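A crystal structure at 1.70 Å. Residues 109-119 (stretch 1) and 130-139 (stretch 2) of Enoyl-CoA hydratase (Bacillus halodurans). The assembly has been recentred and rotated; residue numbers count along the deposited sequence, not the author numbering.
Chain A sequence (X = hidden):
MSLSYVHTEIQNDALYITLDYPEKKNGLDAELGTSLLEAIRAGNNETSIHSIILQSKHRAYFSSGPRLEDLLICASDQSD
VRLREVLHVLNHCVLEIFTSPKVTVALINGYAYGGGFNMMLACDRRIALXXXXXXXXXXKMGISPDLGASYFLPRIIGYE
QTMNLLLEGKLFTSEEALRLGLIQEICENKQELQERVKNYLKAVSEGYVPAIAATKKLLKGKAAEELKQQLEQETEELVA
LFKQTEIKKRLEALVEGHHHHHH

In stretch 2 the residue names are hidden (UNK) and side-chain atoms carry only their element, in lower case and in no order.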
ATOM      1  N   ASN A 109      -6.400   7.296 -25.326  1.00 27.16           N
ATOM      2  CA  ASN A 109      -6.663   8.477 -26.149  1.00 30.82           C
ATOM      3  C   ASN A 109      -8.072   9.036 -25.983  1.00 31.06           C
ATOM      4  O   ASN A 109      -8.260  10.241 -25.921  1.00 34.90           O
ATOM      5  CB  ASN A 109      -6.375   8.188 -27.619  1.00 28.64           C
ATOM      6  CG  ASN A 109      -7.249   7.077 -28.177  1.00 30.77           C
ATOM      7  OD1 ASN A 109      -7.379   6.020 -27.573  1.00 28.45           O
ATOM      8  ND2 ASN A 109      -7.843   7.311 -29.334  1.00 32.65           N
ATOM      9  N   GLY A 110      -9.057   8.149 -25.912  1.00 30.18           N
ATOM     10  CA  GLY A 110     -10.442   8.550 -25.742  1.00 29.80           C
ATOM     11  C   GLY A 110     -11.051   7.774 -24.590  1.00 29.53           C
ATOM     12  O   GLY A 110     -10.335   7.351 -23.677  1.00 29.46           O
ATOM     13  N   TYR A 111     -12.360   7.552 -24.622  1.00 26.26           N
ATOM     14  CA  TYR A 111     -12.984   6.957 -23.434  1.00 27.87           C
ATOM     15  C   TYR A 111     -12.556   5.510 -23.215  1.00 23.94           C
ATOM     16  O   TYR A 111     -12.209   4.791 -24.150  1.00 22.38           O
ATOM     17  CB  TYR A 111     -14.508   7.137 -23.403  1.00 28.73           C
ATOM     18  CG  TYR A 111     -15.279   6.516 -24.540  1.00 30.08           C
ATOM     19  CD1 TYR A 111     -15.532   5.151 -24.569  1.00 28.56           C
ATOM     20  CD2 TYR A 111     -15.792   7.303 -25.566  1.00 31.54           C
ATOM     21  CE1 TYR A 111     -16.251   4.581 -25.591  1.00 32.17           C
ATOM     22  CE2 TYR A 111     -16.519   6.737 -26.597  1.00 35.42           C
ATOM     23  CZ  TYR A 111     -16.743   5.372 -26.604  1.00 33.01           C
ATOM     24  OH  TYR A 111     -17.456   4.783 -27.625  1.00 36.84           O
ATOM     25  N   ALA A 112     -12.547   5.109 -21.946  1.00 24.08           N
ATOM     26  CA  ALA A 112     -12.150   3.765 -21.556  1.00 25.06           C
ATOM     27  C   ALA A 112     -13.071   3.361 -20.424  1.00 21.58           C
ATOM     28  O   ALA A 112     -12.958   3.874 -19.300  1.00 24.24           O
ATOM     29  CB  ALA A 112     -10.696   3.740 -21.093  1.00 24.34           C
ATOM     30  N   TYR A 113     -14.008   2.474 -20.740  1.00 22.91           N
ATOM     31  CA  TYR A 113     -15.033   2.057 -19.785  1.00 22.94           C
ATOM     32  C   TYR A 113     -14.762   0.673 -19.244  1.00 23.69           C
ATOM     33  O   TYR A 113     -14.348  -0.238 -19.983  1.00 23.30           O
ATOM     34  CB  TYR A 113     -16.407   2.012 -20.458  1.00 24.65           C
ATOM     35  CG  TYR A 113     -16.889   3.327 -21.018  1.00 27.35           C
ATOM     36  CD1 TYR A 113     -16.464   4.533 -20.484  1.00 28.12           C
ATOM     37  CD2 TYR A 113     -17.798   3.354 -22.064  1.00 31.07           C
ATOM     38  CE1 TYR A 113     -16.912   5.734 -20.988  1.00 31.60           C
ATOM     39  CE2 TYR A 113     -18.250   4.546 -22.579  1.00 34.80           C
ATOM     40  CZ  TYR A 113     -17.811   5.732 -22.034  1.00 32.54           C
ATOM     41  OH  TYR A 113     -18.269   6.920 -22.550  1.00 40.78           O
ATOM     42  N   GLY A 114     -15.070   0.497 -17.961  1.00 22.84           N
ATOM     43  CA  GLY A 114     -14.928  -0.785 -17.309  1.00 23.02           C
ATOM     44  C   GLY A 114     -13.620  -1.467 -17.668  1.00 23.65           C
ATOM     45  O   GLY A 114     -12.543  -0.856 -17.619  1.00 24.71           O
ATOM     46  N   GLY A 115     -13.714  -2.739 -18.026  1.00 20.09           N
ATOM     47  CA  GLY A 115     -12.541  -3.527 -18.328  1.00 20.63           C
ATOM     48  C   GLY A 115     -11.749  -2.973 -19.503  1.00 22.96           C
ATOM     49  O   GLY A 115     -10.581  -3.304 -19.673  1.00 22.13           O
ATOM     50  N   GLY A 116     -12.394  -2.148 -20.330  1.00 22.19           N
ATOM     51  CA  GLY A 116     -11.688  -1.457 -21.404  1.00 22.48           C
ATOM     52  C   GLY A 116     -10.548  -0.606 -20.865  1.00 24.41           C
ATOM     53  O   GLY A 116      -9.512  -0.401 -21.526  1.00 24.47           O
ATOM     54  N   PHE A 117     -10.737  -0.091 -19.654  1.00 21.85           N
ATOM     55  CA  PHE A 117      -9.657   0.593 -18.968  1.00 20.91           C
ATOM     56  C   PHE A 117      -8.923  -0.361 -18.036  1.00 22.50           C
ATOM     57  O   PHE A 117      -7.695  -0.391 -18.010  1.00 23.93           O
ATOM     58  CB  PHE A 117     -10.170   1.785 -18.156  1.00 21.16           C
ATOM     59  CG  PHE A 117      -9.091   2.467 -17.364  1.00 21.10           C
ATOM     60  CD1 PHE A 117      -7.998   3.020 -18.008  1.00 22.20           C
ATOM     61  CD2 PHE A 117      -9.142   2.516 -15.984  1.00 25.14           C
ATOM     62  CE1 PHE A 117      -6.993   3.649 -17.301  1.00 23.52           C
ATOM     63  CE2 PHE A 117      -8.138   3.145 -15.261  1.00 25.86           C
ATOM     64  CZ  PHE A 117      -7.058   3.706 -15.923  1.00 23.01           C
ATOM     65  N   ASN A 118      -9.680  -1.159 -17.283  1.00 20.53           N
ATOM     66  CA  ASN A 118      -9.082  -1.915 -16.178  1.00 20.30           C
ATOM     67  C   ASN A 118      -7.991  -2.897 -16.584  1.00 21.15           C
ATOM     68  O   ASN A 118      -7.020  -3.077 -15.839  1.00 20.35           O
ATOM     69  CB  ASN A 118     -10.169  -2.607 -15.351  1.00 20.37           C
ATOM     70  CG  ASN A 118     -11.129  -1.611 -14.741  1.00 21.85           C
ATOM     71  OD1 ASN A 118     -10.746  -0.484 -14.463  1.00 22.23           O
ATOM     72  ND2 ASN A 118     -12.378  -2.022 -14.511  1.00 21.62           N
ATOM     73  N   MET A 119      -8.137  -3.519 -17.754  1.00 21.57           N
ATOM     74  CA  MET A 119      -7.067  -4.381 -18.289  1.00 20.80           C
ATOM     75  C   MET A 119      -5.727  -3.639 -18.336  1.00 22.02           C
ATOM     76  O   MET A 119      -4.674  -4.212 -18.048  1.00 23.04           O
ATOM     77  CB  MET A 119      -7.431  -4.968 -19.663  1.00 21.36           C
ATOM     78  CG  MET A 119      -8.394  -6.158 -19.576  1.00 27.30           C
ATOM     79  SD  MET A 119      -8.468  -7.184 -21.078  1.00 25.32           S
ATOM     80  CE  MET A 119      -7.037  -6.493 -21.987  1.00 19.31           C
ATOM     81  N   UNK A 130      -5.884  14.416 -22.354  1.00 26.18           N
ATOM     82  CA  UNK A 130      -6.767  15.198 -21.492  1.00 30.97           C
ATOM     83  C   UNK A 130      -8.249  14.849 -21.667  1.00 31.98           C
ATOM     84  O   UNK A 130      -9.014  14.851 -20.698  1.00 33.54           O
ATOM     85  c   UNK A 130      -7.504  17.617 -20.983  1.00 38.33           C
ATOM     86  c   UNK A 130      -7.043  17.845 -19.555  1.00 40.52           C
ATOM     87  c   UNK A 130      -4.925  18.347 -18.400  1.00 42.42           C
ATOM     88  n   UNK A 130      -5.485  18.113 -17.225  1.00 40.10           N
ATOM     89  n   UNK A 130      -5.636  18.228 -19.515  1.00 41.66           N
ATOM     90  n   UNK A 130      -3.648  18.698 -18.464  1.00 45.24           N
ATOM     91  c   UNK A 130      -6.554  16.697 -21.744  1.00 35.78           C
ATOM     92  N   UNK A 131      -8.652  14.545 -22.896  1.00 29.36           N
ATOM     93  CA  UNK A 131     -10.068  14.353 -23.193  1.00 31.02           C
ATOM     94  C   UNK A 131     -10.581  12.961 -22.825  1.00 31.58           C
ATOM     95  O   UNK A 131     -11.778  12.698 -22.908  1.00 31.49           O
ATOM     96  n   UNK A 131     -10.667  11.538 -28.068  1.00 38.10           N
ATOM     97  c   UNK A 131     -10.367  14.641 -24.664  1.00 30.59           C
ATOM     98  c   UNK A 131      -9.614  13.761 -25.634  1.00 30.72           C
ATOM     99  n   UNK A 131      -9.190  13.297 -28.004  1.00 35.83           N
ATOM    100  n   UNK A 131      -8.726  11.447 -29.299  1.00 36.40           N
ATOM    101  c   UNK A 131      -9.997  14.076 -27.073  1.00 40.39           C
ATOM    102  c   UNK A 131      -9.526  12.093 -28.456  1.00 39.11           C
ATOM    103  N   UNK A 132      -9.677  12.073 -22.426  1.00 30.35           N
ATOM    104  CA  UNK A 132     -10.075  10.730 -22.014  1.00 28.87           C
ATOM    105  C   UNK A 132     -11.080  10.774 -20.858  1.00 28.49           C
ATOM    106  O   UNK A 132     -10.937  11.562 -19.927  1.00 29.36           O
ATOM    107  c   UNK A 132      -8.856   9.921 -21.613  1.00 26.64           C
ATOM    108  N   UNK A 133     -12.087   9.909 -20.935  1.00 28.66           N
ATOM    109  CA  UNK A 133     -13.084   9.757 -19.878  1.00 29.34           C
ATOM    110  C   UNK A 133     -13.105   8.300 -19.440  1.00 26.76           C
ATOM    111  O   UNK A 133     -12.762   7.411 -20.221  1.00 24.09           O
ATOM    112  c   UNK A 133     -15.321  13.793 -19.292  1.00 38.25           C
ATOM    113  c   UNK A 133     -14.474  10.173 -20.370  1.00 32.26           C
ATOM    114  c   UNK A 133     -14.844  12.346 -19.161  1.00 33.11           C
ATOM    115  c   UNK A 133     -14.684  11.678 -20.514  1.00 37.64           C
ATOM    116  n   UNK A 133     -14.332  14.641 -20.023  1.00 42.24           N
ATOM    117  N   UNK A 134     -13.529   8.070 -18.197  1.00 27.10           N
ATOM    118  CA  UNK A 134     -13.419   6.770 -17.547  1.00 23.76           C
ATOM    119  C   UNK A 134     -14.700   6.452 -16.796  1.00 25.56           C
ATOM    120  O   UNK A 134     -15.396   7.358 -16.348  1.00 24.70           O
ATOM    121  c   UNK A 134     -10.091   6.158 -17.645  1.00 22.70           C
ATOM    122  c   UNK A 134     -12.250   6.801 -16.551  1.00 24.05           C
ATOM    123  c   UNK A 134      -9.327   8.798 -17.890  1.00 26.04           C
ATOM    124  c   UNK A 134      -8.491   7.782 -18.347  1.00 23.89           C
ATOM    125  c   UNK A 134     -10.539   8.479 -17.308  1.00 26.07           C
ATOM    126  c   UNK A 134     -10.932   7.154 -17.182  1.00 22.30           C
ATOM    127  c   UNK A 134      -8.871   6.470 -18.223  1.00 26.07           C
ATOM    128  N   UNK A 135     -15.002   5.165 -16.661  1.00 24.29           N
ATOM    129  CA  UNK A 135     -16.223   4.724 -15.996  1.00 26.45           C
ATOM    130  C   UNK A 135     -16.050   3.339 -15.369  1.00 24.11           C
ATOM    131  O   UNK A 135     -15.492   2.443 -15.982  1.00 26.23           O
ATOM    132  c   UNK A 135     -18.773   4.285 -16.491  1.00 29.09           C
ATOM    133  c   UNK A 135     -19.292   5.283 -15.470  1.00 30.35           C
ATOM    134  c   UNK A 135     -17.386   4.707 -17.000  1.00 27.54           C
ATOM    135  c   UNK A 135     -19.748   4.150 -17.668  1.00 30.81           C
ATOM    136  N   UNK A 136     -16.523   3.186 -14.134  1.00 27.51           N
ATOM    137  CA  UNK A 136     -16.586   1.893 -13.461  1.00 25.92           C
ATOM    138  C   UNK A 136     -18.038   1.723 -13.033  1.00 27.73           C
ATOM    139  O   UNK A 136     -18.482   2.364 -12.084  1.00 29.38           O
ATOM    140  c   UNK A 136     -13.457   1.223 -13.177  1.00 25.22           C
ATOM    141  o   UNK A 136     -14.003   0.117 -13.389  1.00 27.60           O
ATOM    142  c   UNK A 136     -14.266   2.319 -12.524  1.00 26.72           C
ATOM    143  c   UNK A 136     -15.688   1.894 -12.226  1.00 23.96           C
ATOM    144  o   UNK A 136     -12.265   1.462 -13.467  1.00 25.37           O
ATOM    145  N   UNK A 137     -18.783   0.885 -13.739  1.00 25.49           N
ATOM    146  CA  UNK A 137     -20.228   0.890 -13.582  1.00 27.46           C
ATOM    147  C   UNK A 137     -20.795  -0.395 -13.003  1.00 29.59           C
ATOM    148  O   UNK A 137     -21.982  -0.678 -13.153  1.00 28.72           O
ATOM    149  o   UNK A 137     -22.488   2.598 -13.797  1.00 34.87           O
ATOM    150  c   UNK A 137     -22.255   1.847 -14.748  1.00 32.40           C
ATOM    151  c   UNK A 137     -20.900   1.197 -14.916  1.00 29.13           C
ATOM    152  n   UNK A 137     -23.157   1.575 -15.691  1.00 38.87           N
ATOM    153  N   UNK A 138     -19.940  -1.166 -12.345  1.00 24.79           N
ATOM    154  CA  UNK A 138     -20.332  -2.463 -11.801  1.00 26.57           C
ATOM    155  C   UNK A 138     -21.508  -2.367 -10.821  1.00 27.01           C
ATOM    156  O   UNK A 138     -22.367  -3.247 -10.801  1.00 27.22           O
ATOM    157  c   UNK A 138     -19.159  -3.132 -11.080  1.00 26.12           C
ATOM    158  c   UNK A 138     -15.696  -2.605 -12.558  1.00 25.56           C
ATOM    159  c   UNK A 138     -16.842  -2.451 -11.770  1.00 24.85           C
ATOM    160  c   UNK A 138     -15.631  -3.635 -13.469  1.00 24.17           C
ATOM    161  c   UNK A 138     -17.842  -4.333 -12.852  1.00 26.86           C
ATOM    162  c   UNK A 138     -17.928  -3.304 -11.926  1.00 24.18           C
ATOM    163  c   UNK A 138     -16.711  -4.500 -13.617  1.00 26.83           C
ATOM    164  N   UNK A 139     -21.530  -1.311 -10.006  1.00 24.39           N
ATOM    165  CA  UNK A 139     -22.534  -1.182  -8.930  1.00 25.77           C
ATOM    166  C   UNK A 139     -23.959  -1.158  -9.496  1.00 30.74           C
ATOM    167  O   UNK A 139     -24.834  -1.902  -9.051  1.00 29.89           O
ATOM    168  c   UNK A 139     -23.976  -0.167  -4.908  1.00 29.98           C
ATOM    169  c   UNK A 139     -23.161   0.248  -6.914  1.00 27.91           C
ATOM    170  n   UNK A 139     -23.090  -0.567  -5.805  1.00 29.10           N
ATOM    171  c   UNK A 139     -22.266   0.082  -8.108  1.00 29.56           C
ATOM    172  n   UNK A 139     -24.614   0.884  -5.392  1.00 29.32           N
ATOM    173  c   UNK A 139     -24.121   1.166  -6.643  1.00 29.19           C
TER

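Position 130 carries three carbons, a nitrogen, then a carbon bearing two more nitrogens; its CA-to-CB bond points away from stretch 1, and nothing of the side chain touches stretch 1: Arg130. Position 131 repeats that inventory but starts sideways and reaches out, extended beyond its first torsion, so that its end comes nearer and lays one face of its planar group over the backbone oxygen of Asn109. This is Arg131; its CZ sits 3.4 Å from Asn109 O, and the poor angle from NH1 to that oxygen makes no hydrogen bond. An ideal CB on Gly110 would stand 3.4 Å from Arg131 NH1, a close contact but not a clash.

At position 132 a single carbon lies 3.6 Å from Gly110 O, which makes it Ala132. Position 133 has four carbons in a row ending in nitrogen; its CB lies 4.3 Å from Tyr111 CB, and the end leads away from stretch 1: Lys133. Its backbone O accepts a hydrogen bond from Ala112 N at 2.9 Å, while Tyr111 CA adds a CA-H...O contact to Lys133 O at 3.3 Å.

Position 134 shows one carbon and a six-carbon ring without a hydroxyl, its edge against the face of the Phe117 ring, hence Phe134. CE1 of Phe134 is 3.5 Å from CE1 of Phe117, with planes at 72°. Its CB lies on the same sheet face as that of Ala112, whose small side chain is 4.3 Å from Phe134 CD1, measured from Ala112 CB.

Position 135 has four carbons forked at the second, packed on the Tyr113 ring, so it is Leu135. It shares the other sheet face with Tyr113, packing CB 3.6 Å from Tyr113 CD1 and CD2 over the ring. Its backbone O accepts from Gly114 N at 2.8 Å.

Position 136 ends in a carbon with two oxygens after two other carbons, the oxygens at the Asn118 amide: Glu136. Asn118 ND2 donates to Glu136 OE1 at 2.9 Å, and Asn118 OD1 lies 2.7 Å from Glu136 OE2, a buried polar pairing.

Position 137 has two carbons, the second carrying one oxygen and one nitrogen, and reaches nothing on stretch 1: Asn137, at the N-cap position but without a side-chain capping bond. Position 138, one carbon plus a six-carbon ring whose edge meets Asn118 ND2, is Phe138; its CZ is 3.8 Å from Asn118 ND2. Position 139 bears a five-membered ring of three carbons and two nitrogens, out of reach: His139.

The contact is a short parallel pairing, its strands 8° apart. Two backbone bonds set the register, alternating side chains fill both sheet faces, and the helix after Gly114, whose positive phi favours glycine, brings Phe117 and Asn118 to Phe134 and Glu136.

Stretch 2, residues 130-139: RRAKFLENFH
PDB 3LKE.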